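Local coordinates for 2-(hydroxymethyl)glutarate dehydrogenase (Eubacterium barkeri, PDB 3CKY), which catalyses the NAD-dependent interconversion of 2-formylglutarate and (S)-2-hydroxymethylglutarate, a step in the fermentation of nicotinate, and works as a homotetramer, at residues M19-L24 / V44-Q49; S4-F9 / T29-D34; A191-V196 / V295-G300. All blocks are in the same frame, centred on the assembly; numbering follows the deposited sequence.

Interaction 1 of 3, residues M19-L24 / V44-Q49; sequences MAINLL and VAQGAQ
Leu24 carries nearly all of this contact, reaching from helix 16-25 into the turn that follows helix 37-44. Its CB points at that turn and already meets it, 3.6 Å from the carbonyl oxygen Gln46 O. CG is set anti to the carbonyl carbon of Leu24 (chi1 -73°), and from there the two methyl groups divide the turn between them. CD1 lies against the chain leaving the turn, 3.5 Å from Ala48 N, while also touching Gln46 O; it also has two apolar neighbours, Gln46 CB and Ala48 CB, the latter at 3.9 Å. CD2 rests on the peptide of Gly47, with Gly47 C at 3.5 Å and Gly47 O close by. The leucine thus packs mainly on main-chain atoms, and no hydrogen bond links the two segments. Gly47 suits this place twice over: with phi at 115° any side chain would collide with the carbonyl oxygen of Gln46, and a CB would also point at the leucine, about 3.7 Å from Leu24 CD2. One turn back along the helix, Ile21 adds a looser touch through the end of its longer branch, CD1, near the bent side chain of Gln46 at the more exposed margin. On the sheet, Leu24 also touches Val30 of strand 29-33, and Gln49 pairs through its backbone with Val30 and Ala32. Gly47 ends helix 37-44 in a Schellman motif, its positive phi turning the chain toward the edge strand 49-50. The packing of the first helix of the domain on the turn between the second helix and third strand belongs to the beta-alpha-beta-alpha-beta start of a Rossmann fold.

Interaction 2 of 3, residues S4-F9 / T29-D34; sequences SIKIGF and TVYAFD
The rings of Phe9 and Tyr31 stand on opposite faces of the sheet, and each is met by the other strand at its edge. Phe9 receives Val30 CG1 near its ring plane, 3.6 Å from Phe9 CD1, with Tyr31 O farther off at the same rim; outside the pair, the ring of Phe65 meets it with planes about 20° apart, and Met19, Ala20 and Leu23 of helix 16-25 pack on it. Tyr31 has Lys6 CB in its plane, 3.9 Å from Tyr31 CE2. The Lys6 chain bends at chi2 (-54°) and continues past this rim to Thr29, where NZ donates a hydrogen bond of 3.0 Å to Thr29 OG1 and CD packs on Thr29 CB and CG2. The two strands run parallel, their short axes 20° apart. Ile7 N bonds to Thr29 O at 2.9 Å, and Ile7 O takes Tyr31 N at 2.7 Å, both nearly straight. Phe9 N to Tyr31 O is bent and weak, whereas Phe33 N to Phe9 O is almost linear but longer, 3.2 Å. Gly8 opposes Tyr31 without a side chain. Two parallel neighbouring strands, 6-10 and 29-33, connected by helix 16-25, form the first beta-alpha-beta unit of a Rossmann fold, whose glycine-rich turn after strand 6-10 probably binds NAD, as in relatives.

Interaction 3 of 3, residues A191-V196 / V295-G300; sequences ALVLGV and VSVSGG
The helical backbone of 191-196 faces an irregular tail, 295-300, and the two come nearest at Val193 and Val297, whose CA atoms are 6.3 Å apart; no hydrogen bond joins them. Four valines make most of the contact. Val297 presses CG2 into the helix, 3.7 Å from Val196 CG2 and 3.8 Å from Val193 CA, while its CG1 turns to Leu192 CB. Val193 splits its branches: CG1 goes to Val295 CB at 3.9 Å, and CG2 meets Val297 CG2, these two side chains crossing at about a right angle. Val295 lays CG1 on Val196 CG1, 3.6 Å away, and on the carbonyl oxygen Val193 O; the side chains of Val295 and Val196 lie alongside each other, pointing opposite ways. The C-terminal tail of the all-helical second domain is in this way folded back, after helix 286-293, onto the long helix 169-197. Glu290 of helix 286-293 holds the tail through OE1, which accepts from both Val297 N and Ser298 N. Val196 has CG1 anti to the backbone N (chi1 171°), which brings that methyl group to 3.4 Å from Ser296 O. An alanine here would probably leave a gap where CG1 and CG2 had met Val295 CG1, Ser296 O and Val297 CG2, with the two valine methyl groups less closely held. Around the valines, Met205 of helix 202-210 touches Leu192 and Val196, and Ile227 of helix 217-228 touches Leu192 and Val297. Val193 also touches Val257 of a second subunit, and Leu194, which points away from the tail, packs on Gly252 of that subunit.

Interactions 1 and 2 are neighbours, with centres 8 Å apart, in the N-terminal Rossmann domain. Their segments alternate along the chain: strand 6-10, helix 16-25, strand 29-33, then the turn before strand 49-50. They touch directly, since helix 16-25 of interaction 1 covers the strand pair of interaction 2 and strand 49-50 extends the sheet beside 29-33. Interaction 3 comes later in the chain and lies across its centre, about 48 and 50 Å from the other two, centre to centre, in the helical second domain. The contacts therefore sample both halves of a two-domain enzyme: the probable cofactor-binding half, and a helical half where interaction 3 adjoins another subunit.

Interaction 1 of 3, residues M19-L24 / V44-Q49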
ATOM      1  N   MET A  19      36.145   1.542  18.282  1.00 73.53           N
ATOM      2  CA  MET A  19      35.920   2.877  18.839  1.00 73.49           C
ATOM      3  C   MET A  19      36.683   3.038  20.145  1.00 73.23           C
ATOM      4  O   MET A  19      37.378   4.030  20.346  1.00 73.01           O
ATOM      5  CB  MET A  19      34.432   3.120  19.096  1.00 73.62           C
ATOM      6  CG  MET A  19      33.580   3.234  17.842  1.00 73.78           C
ATOM      7  SD  MET A  19      31.872   3.720  18.174  1.00 74.28           S
ATOM      8  CE  MET A  19      31.512   2.985  19.749  1.00 74.65           C
ATOM      9  N   ALA A  20      36.549   2.049  21.026  1.00 73.16           N
ATOM     10  CA  ALA A  20      37.260   2.047  22.311  1.00 73.11           C
ATOM     11  C   ALA A  20      38.771   2.093  22.113  1.00 72.92           C
ATOM     12  O   ALA A  20      39.468   2.820  22.812  1.00 72.91           O
ATOM     13  CB  ALA A  20      36.871   0.818  23.146  1.00 72.96           C
ATOM     14  N   ILE A  21      39.264   1.309  21.159  1.00 72.88           N
ATOM     15  CA  ILE A  21      40.694   1.258  20.843  1.00 72.90           C
ATOM     16  C   ILE A  21      41.222   2.598  20.336  1.00 72.80           C
ATOM     17  O   ILE A  21      42.296   3.034  20.750  1.00 72.90           O
ATOM     18  CB  ILE A  21      41.002   0.156  19.805  1.00 72.91           C
ATOM     19  CG1 ILE A  21      40.849  -1.223  20.449  1.00 72.91           C
ATOM     20  CG2 ILE A  21      42.410   0.316  19.240  1.00 72.87           C
ATOM     21  CD1 ILE A  21      40.937  -2.362  19.463  1.00 73.07           C
ATOM     22  N   ASN A  22      40.473   3.247  19.447  1.00 72.74           N
ATOM     23  CA  ASN A  22      40.853   4.572  18.951  1.00 72.68           C
ATOM     24  C   ASN A  22      40.917   5.602  20.076  1.00 72.57           C
ATOM     25  O   ASN A  22      41.803   6.455  20.088  1.00 72.45           O
ATOM     26  CB  ASN A  22      39.893   5.045  17.851  1.00 72.74           C
ATOM     27  CG  ASN A  22      40.128   4.341  16.528  1.00 72.77           C
ATOM     28  OD1 ASN A  22      41.238   3.891  16.245  1.00 73.47           O
ATOM     29  ND2 ASN A  22      39.089   4.251  15.708  1.00 72.57           N
ATOM     30  N   LEU A  23      39.980   5.509  21.015  1.00 72.51           N
ATOM     31  CA  LEU A  23      39.985   6.357  22.206  1.00 72.63           C
ATOM     32  C   LEU A  23      41.198   6.059  23.088  1.00 72.70           C
ATOM     33  O   LEU A  23      41.827   6.976  23.619  1.00 72.81           O
ATOM     34  CB  LEU A  23      38.691   6.168  23.005  1.00 72.50           C
ATOM     35  CG  LEU A  23      37.445   6.851  22.435  1.00 72.43           C
ATOM     36  CD1 LEU A  23      36.185   6.280  23.067  1.00 72.17           C
ATOM     37  CD2 LEU A  23      37.501   8.358  22.633  1.00 72.19           C
ATOM     38  N   LEU A  24      41.523   4.777  23.230  1.00 72.82           N
ATOM     39  CA  LEU A  24      42.672   4.353  24.031  1.00 73.03           C
ATOM     40  C   LEU A  24      43.988   4.833  23.424  1.00 73.18           C
ATOM     41  O   LEU A  24      44.913   5.181  24.149  1.00 73.11           O
ATOM     42  CB  LEU A  24      42.691   2.828  24.193  1.00 72.92           C
ATOM     43  CG  LEU A  24      41.645   2.231  25.142  1.00 72.73           C
ATOM     44  CD1 LEU A  24      41.568   0.726  24.975  1.00 72.27           C
ATOM     45  CD2 LEU A  24      41.941   2.587  26.583  1.00 72.39           C
ATOM     46  N   VAL A  44      41.091  -4.448  26.884  1.00 71.53           N
ATOM     47  CA  VAL A  44      41.926  -4.304  28.085  1.00 71.63           C
ATOM     48  C   VAL A  44      43.408  -4.449  27.737  1.00 71.73           C
ATOM     49  O   VAL A  44      44.265  -3.890  28.421  1.00 71.79           O
ATOM     50  CB  VAL A  44      41.562  -5.305  29.222  1.00 71.66           C
ATOM     51  CG1 VAL A  44      40.081  -5.217  29.583  1.00 71.35           C
ATOM     52  CG2 VAL A  44      41.960  -6.725  28.855  1.00 71.68           C
ATOM     53  N   ALA A  45      43.699  -5.195  26.672  1.00 71.80           N
ATOM     54  CA  ALA A  45      45.057  -5.316  26.149  1.00 71.94           C
ATOM     55  C   ALA A  45      45.566  -3.991  25.579  1.00 72.06           C
ATOM     56  O   ALA A  45      46.766  -3.713  25.632  1.00 72.07           O
ATOM     57  CB  ALA A  45      45.117  -6.403  25.086  1.00 71.95           C
ATOM     58  N   GLN A  46      44.654  -3.184  25.034  1.00 72.21           N
ATOM     59  CA  GLN A  46      44.995  -1.848  24.526  1.00 72.34           C
ATOM     60  C   GLN A  46      44.887  -0.749  25.593  1.00 72.38           C
ATOM     61  O   GLN A  46      45.102   0.429  25.293  1.00 72.30           O
ATOM     62  CB  GLN A  46      44.134  -1.491  23.301  1.00 72.54           C
ATOM     63  CG  GLN A  46      44.777  -1.852  21.965  1.00 72.80           C
ATOM     64  CD  GLN A  46      44.900  -3.350  21.765  1.00 73.24           C
ATOM     65  OE1 GLN A  46      43.905  -4.078  21.829  1.00 73.27           O
ATOM     66  NE2 GLN A  46      46.120  -3.821  21.513  1.00 72.69           N
ATOM     67  N   GLY A  47      44.563  -1.131  26.829  1.00 72.43           N
ATOM     68  CA  GLY A  47      44.572  -0.203  27.963  1.00 72.59           C
ATOM     69  C   GLY A  47      43.226   0.089  28.605  1.00 72.71           C
ATOM     70  O   GLY A  47      43.134   0.948  29.482  1.00 72.68           O
ATOM     71  N   ALA A  48      42.180  -0.612  28.179  1.00 72.89           N
ATOM     72  CA  ALA A  48      40.850  -0.421  28.753  1.00 73.02           C
ATOM     73  C   ALA A  48      40.797  -0.986  30.169  1.00 73.18           C
ATOM     74  O   ALA A  48      41.505  -1.942  30.488  1.00 73.01           O
ATOM     75  CB  ALA A  48      39.796  -1.090  27.888  1.00 72.94           C
ATOM     76  N   GLN A  49      39.963  -0.382  31.010  1.00 73.34           N
ATOM     77  CA  GLN A  49      39.718  -0.890  32.353  1.00 73.53           C
ATOM     78  C   GLN A  49      38.406  -1.680  32.386  1.00 73.44           C
ATOM     79  O   GLN A  49      37.324  -1.120  32.205  1.00 73.35           O
ATOM     80  CB  GLN A  49      39.694   0.257  33.366  1.00 73.70           C
ATOM     81  CG  GLN A  49      41.072   0.883  33.604  1.00 74.23           C
ATOM     82  CD  GLN A  49      41.128   1.758  34.847  1.00 74.41           C
ATOM     83  OE1 GLN A  49      41.528   2.921  34.780  1.00 75.81           O
ATOM     84  NE2 GLN A  49      40.727   1.202  35.987  1.00 75.31           N
TER

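Interaction 2 of 3, residues S4-F9 / T29-D34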
ATOM      1  N   SER A   4      41.313  14.375  31.751  1.00 72.37           N
ATOM      2  CA  SER A   4      41.073  12.954  32.130  1.00 72.44           C
ATOM      3  C   SER A   4      39.593  12.597  32.004  1.00 72.47           C
ATOM      4  O   SER A   4      38.983  12.070  32.940  1.00 72.57           O
ATOM      5  CB  SER A   4      41.543  12.706  33.560  1.00 72.47           C
ATOM      6  OG  SER A   4      40.686  13.348  34.485  1.00 72.69           O
ATOM      7  N   ILE A   5      39.013  12.889  30.846  1.00 72.43           N
ATOM      8  CA  ILE A   5      37.629  12.526  30.589  1.00 72.40           C
ATOM      9  C   ILE A   5      37.525  10.999  30.680  1.00 72.43           C
ATOM     10  O   ILE A   5      38.453  10.278  30.288  1.00 72.42           O
ATOM     11  CB  ILE A   5      37.132  13.075  29.217  1.00 72.40           C
ATOM     12  CG1 ILE A   5      35.604  12.975  29.106  1.00 72.44           C
ATOM     13  CG2 ILE A   5      37.827  12.372  28.049  1.00 72.20           C
ATOM     14  CD1 ILE A   5      34.857  13.939  30.013  1.00 72.26           C
ATOM     15  N   LYS A   6      36.420  10.517  31.243  1.00 72.33           N
ATOM     16  CA  LYS A   6      36.222   9.087  31.451  1.00 72.30           C
ATOM     17  C   LYS A   6      35.141   8.576  30.519  1.00 72.32           C
ATOM     18  O   LYS A   6      33.993   9.008  30.603  1.00 72.17           O
ATOM     19  CB  LYS A   6      35.841   8.801  32.905  1.00 72.24           C
ATOM     20  CG  LYS A   6      36.842   9.310  33.945  1.00 72.12           C
ATOM     21  CD  LYS A   6      38.260   8.818  33.680  1.00 72.00           C
ATOM     22  CE  LYS A   6      39.242   9.318  34.728  1.00 72.03           C
ATOM     23  NZ  LYS A   6      40.647   9.196  34.243  1.00 71.65           N
ATOM     24  N   ILE A   7      35.522   7.658  29.634  1.00 72.46           N
ATOM     25  CA  ILE A   7      34.606   7.069  28.667  1.00 72.54           C
ATOM     26  C   ILE A   7      34.206   5.658  29.080  1.00 72.47           C
ATOM     27  O   ILE A   7      35.033   4.884  29.549  1.00 72.47           O
ATOM     28  CB  ILE A   7      35.229   7.033  27.251  1.00 72.53           C
ATOM     29  CG1 ILE A   7      35.750   8.421  26.857  1.00 72.74           C
ATOM     30  CG2 ILE A   7      34.221   6.526  26.230  1.00 72.49           C
ATOM     31  CD1 ILE A   7      34.825   9.574  27.213  1.00 72.65           C
ATOM     32  N   GLY A   8      32.930   5.336  28.891  1.00 72.51           N
ATOM     33  CA  GLY A   8      32.398   4.013  29.193  1.00 72.56           C
ATOM     34  C   GLY A   8      31.730   3.384  27.986  1.00 72.54           C
ATOM     35  O   GLY A   8      31.173   4.079  27.134  1.00 72.26           O
ATOM     36  N   PHE A   9      31.793   2.060  27.918  1.00 72.76           N
ATOM     37  CA  PHE A   9      31.166   1.296  26.845  1.00 73.01           C
ATOM     38  C   PHE A   9      30.277   0.194  27.414  1.00 73.24           C
ATOM     39  O   PHE A   9      30.769  -0.786  27.981  1.00 73.22           O
ATOM     40  CB  PHE A   9      32.233   0.678  25.941  1.00 72.77           C
ATOM     41  CG  PHE A   9      32.847   1.650  24.981  1.00 72.69           C
ATOM     42  CD1 PHE A   9      33.970   2.387  25.337  1.00 72.46           C
ATOM     43  CD2 PHE A   9      32.301   1.833  23.719  1.00 72.62           C
ATOM     44  CE1 PHE A   9      34.540   3.291  24.450  1.00 72.60           C
ATOM     45  CE2 PHE A   9      32.869   2.736  22.823  1.00 72.79           C
ATOM     46  CZ  PHE A   9      33.989   3.461  23.188  1.00 72.66           C
ATOM     47  N   THR A  29      40.884   7.619  29.102  1.00 74.57           N
ATOM     48  CA  THR A  29      40.513   6.530  30.004  1.00 74.69           C
ATOM     49  C   THR A  29      39.193   5.900  29.564  1.00 74.71           C
ATOM     50  O   THR A  29      38.177   6.589  29.467  1.00 74.55           O
ATOM     51  CB  THR A  29      40.359   7.024  31.454  1.00 74.63           C
ATOM     52  OG1 THR A  29      41.591   7.604  31.905  1.00 75.13           O
ATOM     53  CG2 THR A  29      39.969   5.878  32.373  1.00 74.49           C
ATOM     54  N   VAL A  30      39.222   4.592  29.308  1.00 74.84           N
ATOM     55  CA  VAL A  30      38.062   3.853  28.809  1.00 74.99           C
ATOM     56  C   VAL A  30      37.693   2.688  29.737  1.00 75.14           C
ATOM     57  O   VAL A  30      38.483   1.761  29.925  1.00 75.00           O
ATOM     58  CB  VAL A  30      38.322   3.287  27.387  1.00 75.00           C
ATOM     59  CG1 VAL A  30      37.157   2.420  26.930  1.00 74.88           C
ATOM     60  CG2 VAL A  30      38.576   4.414  26.392  1.00 74.65           C
ATOM     61  N   TYR A  31      36.493   2.751  30.313  1.00 75.35           N
ATOM     62  CA  TYR A  31      35.911   1.627  31.052  1.00 75.45           C
ATOM     63  C   TYR A  31      35.016   0.821  30.113  1.00 75.46           C
ATOM     64  O   TYR A  31      34.463   1.372  29.164  1.00 75.55           O
ATOM     65  CB  TYR A  31      35.096   2.126  32.248  1.00 75.66           C
ATOM     66  CG  TYR A  31      35.891   2.962  33.222  1.00 75.76           C
ATOM     67  CD1 TYR A  31      36.626   2.369  34.244  1.00 76.42           C
ATOM     68  CD2 TYR A  31      35.912   4.347  33.119  1.00 76.33           C
ATOM     69  CE1 TYR A  31      37.362   3.141  35.145  1.00 76.04           C
ATOM     70  CE2 TYR A  31      36.643   5.125  34.011  1.00 76.05           C
ATOM     71  CZ  TYR A  31      37.365   4.517  35.019  1.00 75.96           C
ATOM     72  OH  TYR A  31      38.078   5.293  35.896  1.00 75.73           O
ATOM     73  N   ALA A  32      34.871  -0.476  30.367  1.00 75.37           N
ATOM     74  CA  ALA A  32      34.122  -1.336  29.450  1.00 75.38           C
ATOM     75  C   ALA A  32      33.563  -2.618  30.082  1.00 75.35           C
ATOM     76  O   ALA A  32      34.201  -3.250  30.930  1.00 75.23           O
ATOM     77  CB  ALA A  32      34.992  -1.689  28.250  1.00 75.41           C
ATOM     78  N   PHE A  33      32.354  -2.979  29.651  1.00 75.38           N
ATOM     79  CA  PHE A  33      31.759  -4.281  29.937  1.00 75.33           C
ATOM     80  C   PHE A  33      31.003  -4.832  28.723  1.00 75.21           C
ATOM     81  O   PHE A  33      30.421  -4.082  27.937  1.00 75.12           O
ATOM     82  CB  PHE A  33      30.797  -4.208  31.122  1.00 75.50           C
ATOM     83  CG  PHE A  33      30.014  -5.477  31.330  1.00 75.55           C
ATOM     84  CD1 PHE A  33      30.591  -6.567  31.967  1.00 76.16           C
ATOM     85  CD2 PHE A  33      28.715  -5.595  30.854  1.00 75.75           C
ATOM     86  CE1 PHE A  33      29.879  -7.748  32.143  1.00 76.01           C
ATOM     87  CE2 PHE A  33      27.995  -6.769  31.028  1.00 75.74           C
ATOM     88  CZ  PHE A  33      28.577  -7.847  31.674  1.00 75.77           C
ATOM     89  N   ASP A  34      31.003  -6.157  28.612  1.00 75.21           N
ATOM     90  CA  ASP A  34      30.279  -6.875  27.575  1.00 75.15           C
ATOM     91  C   ASP A  34      29.945  -8.265  28.114  1.00 75.14           C
ATOM     92  O   ASP A  34      30.681  -8.800  28.947  1.00 75.29           O
ATOM     93  CB  ASP A  34      31.144  -6.983  26.315  1.00 75.13           C
ATOM     94  CG  ASP A  34      30.349  -7.388  25.085  1.00 75.25           C
ATOM     95  OD1 ASP A  34      30.350  -6.624  24.098  1.00 75.57           O
ATOM     96  OD2 ASP A  34      29.719  -8.464  25.101  1.00 75.39           O
TER

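Interaction 3 of 3, residues A191-V196 / V295-G300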
ATOM      1  N   ALA A 191      11.536  -2.536 -11.730  1.00 39.57           N
ATOM      2  CA  ALA A 191      11.966  -1.849 -12.958  1.00 39.53           C
ATOM      3  C   ALA A 191      12.862  -2.700 -13.844  1.00 39.54           C
ATOM      4  O   ALA A 191      12.707  -2.727 -15.075  1.00 39.91           O
ATOM      5  CB  ALA A 191      12.686  -0.548 -12.615  1.00 39.44           C
ATOM      6  N   LEU A 192      13.822  -3.373 -13.224  1.00 39.65           N
ATOM      7  CA  LEU A 192      14.770  -4.208 -13.953  1.00 39.35           C
ATOM      8  C   LEU A 192      14.092  -5.434 -14.559  1.00 39.38           C
ATOM      9  O   LEU A 192      14.366  -5.814 -15.693  1.00 39.08           O
ATOM     10  CB  LEU A 192      15.918  -4.627 -13.040  1.00 39.45           C
ATOM     11  CG  LEU A 192      16.894  -3.515 -12.629  1.00 39.19           C
ATOM     12  CD1 LEU A 192      17.943  -4.075 -11.666  1.00 38.08           C
ATOM     13  CD2 LEU A 192      17.560  -2.889 -13.854  1.00 37.15           C
ATOM     14  N   VAL A 193      13.188  -6.032 -13.800  1.00 39.28           N
ATOM     15  CA  VAL A 193      12.398  -7.155 -14.289  1.00 39.02           C
ATOM     16  C   VAL A 193      11.536  -6.755 -15.498  1.00 39.12           C
ATOM     17  O   VAL A 193      11.463  -7.501 -16.483  1.00 39.08           O
ATOM     18  CB  VAL A 193      11.523  -7.721 -13.156  1.00 39.07           C
ATOM     19  CG1 VAL A 193      10.510  -8.743 -13.691  1.00 38.01           C
ATOM     20  CG2 VAL A 193      12.419  -8.290 -12.037  1.00 38.37           C
ATOM     21  N   LEU A 194      10.894  -5.582 -15.409  1.00 39.10           N
ATOM     22  CA  LEU A 194      10.111  -5.030 -16.512  1.00 38.88           C
ATOM     23  C   LEU A 194      10.960  -4.860 -17.768  1.00 39.23           C
ATOM     24  O   LEU A 194      10.549  -5.264 -18.850  1.00 39.12           O
ATOM     25  CB  LEU A 194       9.513  -3.679 -16.118  1.00 38.94           C
ATOM     26  CG  LEU A 194       8.616  -2.961 -17.164  1.00 38.85           C
ATOM     27  CD1 LEU A 194       7.368  -3.779 -17.516  1.00 36.79           C
ATOM     28  CD2 LEU A 194       8.240  -1.554 -16.726  1.00 37.73           C
ATOM     29  N   GLY A 195      12.138  -4.260 -17.594  1.00 39.33           N
ATOM     30  CA  GLY A 195      13.061  -3.990 -18.687  1.00 39.58           C
ATOM     31  C   GLY A 195      13.479  -5.247 -19.395  1.00 39.52           C
ATOM     32  O   GLY A 195      13.434  -5.293 -20.615  1.00 39.40           O
ATOM     33  N   VAL A 196      13.864  -6.263 -18.622  1.00 39.81           N
ATOM     34  CA  VAL A 196      14.252  -7.549 -19.188  1.00 40.29           C
ATOM     35  C   VAL A 196      13.080  -8.146 -19.952  1.00 40.84           C
ATOM     36  O   VAL A 196      13.214  -8.543 -21.098  1.00 40.86           O
ATOM     37  CB  VAL A 196      14.804  -8.539 -18.127  1.00 40.37           C
ATOM     38  CG1 VAL A 196      14.990  -9.952 -18.747  1.00 38.86           C
ATOM     39  CG2 VAL A 196      16.132  -8.011 -17.560  1.00 39.45           C
ATOM     40  N   VAL A 295      11.000 -14.318 -15.101  1.00 45.77           N
ATOM     41  CA  VAL A 295      11.966 -13.425 -15.740  1.00 46.40           C
ATOM     42  C   VAL A 295      13.302 -13.535 -15.011  1.00 47.01           C
ATOM     43  O   VAL A 295      13.359 -13.565 -13.768  1.00 46.24           O
ATOM     44  CB  VAL A 295      11.471 -11.957 -15.776  1.00 46.47           C
ATOM     45  CG1 VAL A 295      12.564 -11.032 -16.275  1.00 46.30           C
ATOM     46  CG2 VAL A 295      10.223 -11.848 -16.657  1.00 45.87           C
ATOM     47  N   SER A 296      14.366 -13.647 -15.799  1.00 47.59           N
ATOM     48  CA  SER A 296      15.717 -13.733 -15.259  1.00 48.51           C
ATOM     49  C   SER A 296      16.459 -12.417 -15.474  1.00 48.67           C
ATOM     50  O   SER A 296      16.641 -11.982 -16.606  1.00 48.31           O
ATOM     51  CB  SER A 296      16.500 -14.873 -15.914  1.00 48.51           C
ATOM     52  OG  SER A 296      17.822 -14.894 -15.392  1.00 49.72           O
ATOM     53  N   VAL A 297      16.841 -11.787 -14.367  1.00 49.65           N
ATOM     54  CA  VAL A 297      17.643 -10.577 -14.382  1.00 50.41           C
ATOM     55  C   VAL A 297      19.000 -10.888 -13.754  1.00 51.62           C
ATOM     56  O   VAL A 297      20.056 -10.658 -14.366  1.00 51.46           O
ATOM     57  CB  VAL A 297      16.966  -9.418 -13.595  1.00 50.17           C
ATOM     58  CG1 VAL A 297      17.806  -8.143 -13.688  1.00 49.17           C
ATOM     59  CG2 VAL A 297      15.557  -9.167 -14.101  1.00 49.03           C
ATOM     60  N   SER A 298      18.967 -11.406 -12.526  1.00 52.91           N
ATOM     61  CA  SER A 298      20.194 -11.609 -11.760  1.00 53.87           C
ATOM     62  C   SER A 298      21.003 -12.705 -12.410  1.00 54.71           C
ATOM     63  O   SER A 298      20.441 -13.649 -12.946  1.00 55.49           O
ATOM     64  CB  SER A 298      19.914 -11.924 -10.270  1.00 54.34           C
ATOM     65  OG  SER A 298      19.277 -13.184 -10.068  1.00 55.21           O
ATOM     66  N   GLY A 299      22.323 -12.555 -12.400  1.00 55.42           N
ATOM     67  CA  GLY A 299      23.205 -13.510 -13.056  1.00 55.77           C
ATOM     68  C   GLY A 299      23.448 -14.730 -12.190  1.00 56.29           C
ATOM     69  O   GLY A 299      22.638 -15.065 -11.318  1.00 56.11           O
ATOM     70  N   GLY A 300      24.564 -15.406 -12.445  1.00 56.63           N
ATOM     71  CA  GLY A 300      24.929 -16.607 -11.694  1.00 56.87           C
ATOM     72  C   GLY A 300      24.207 -17.816 -12.233  1.00 57.30           C
ATOM     73  O   GLY A 300      23.703 -17.780 -13.357  1.00 58.55           O
TER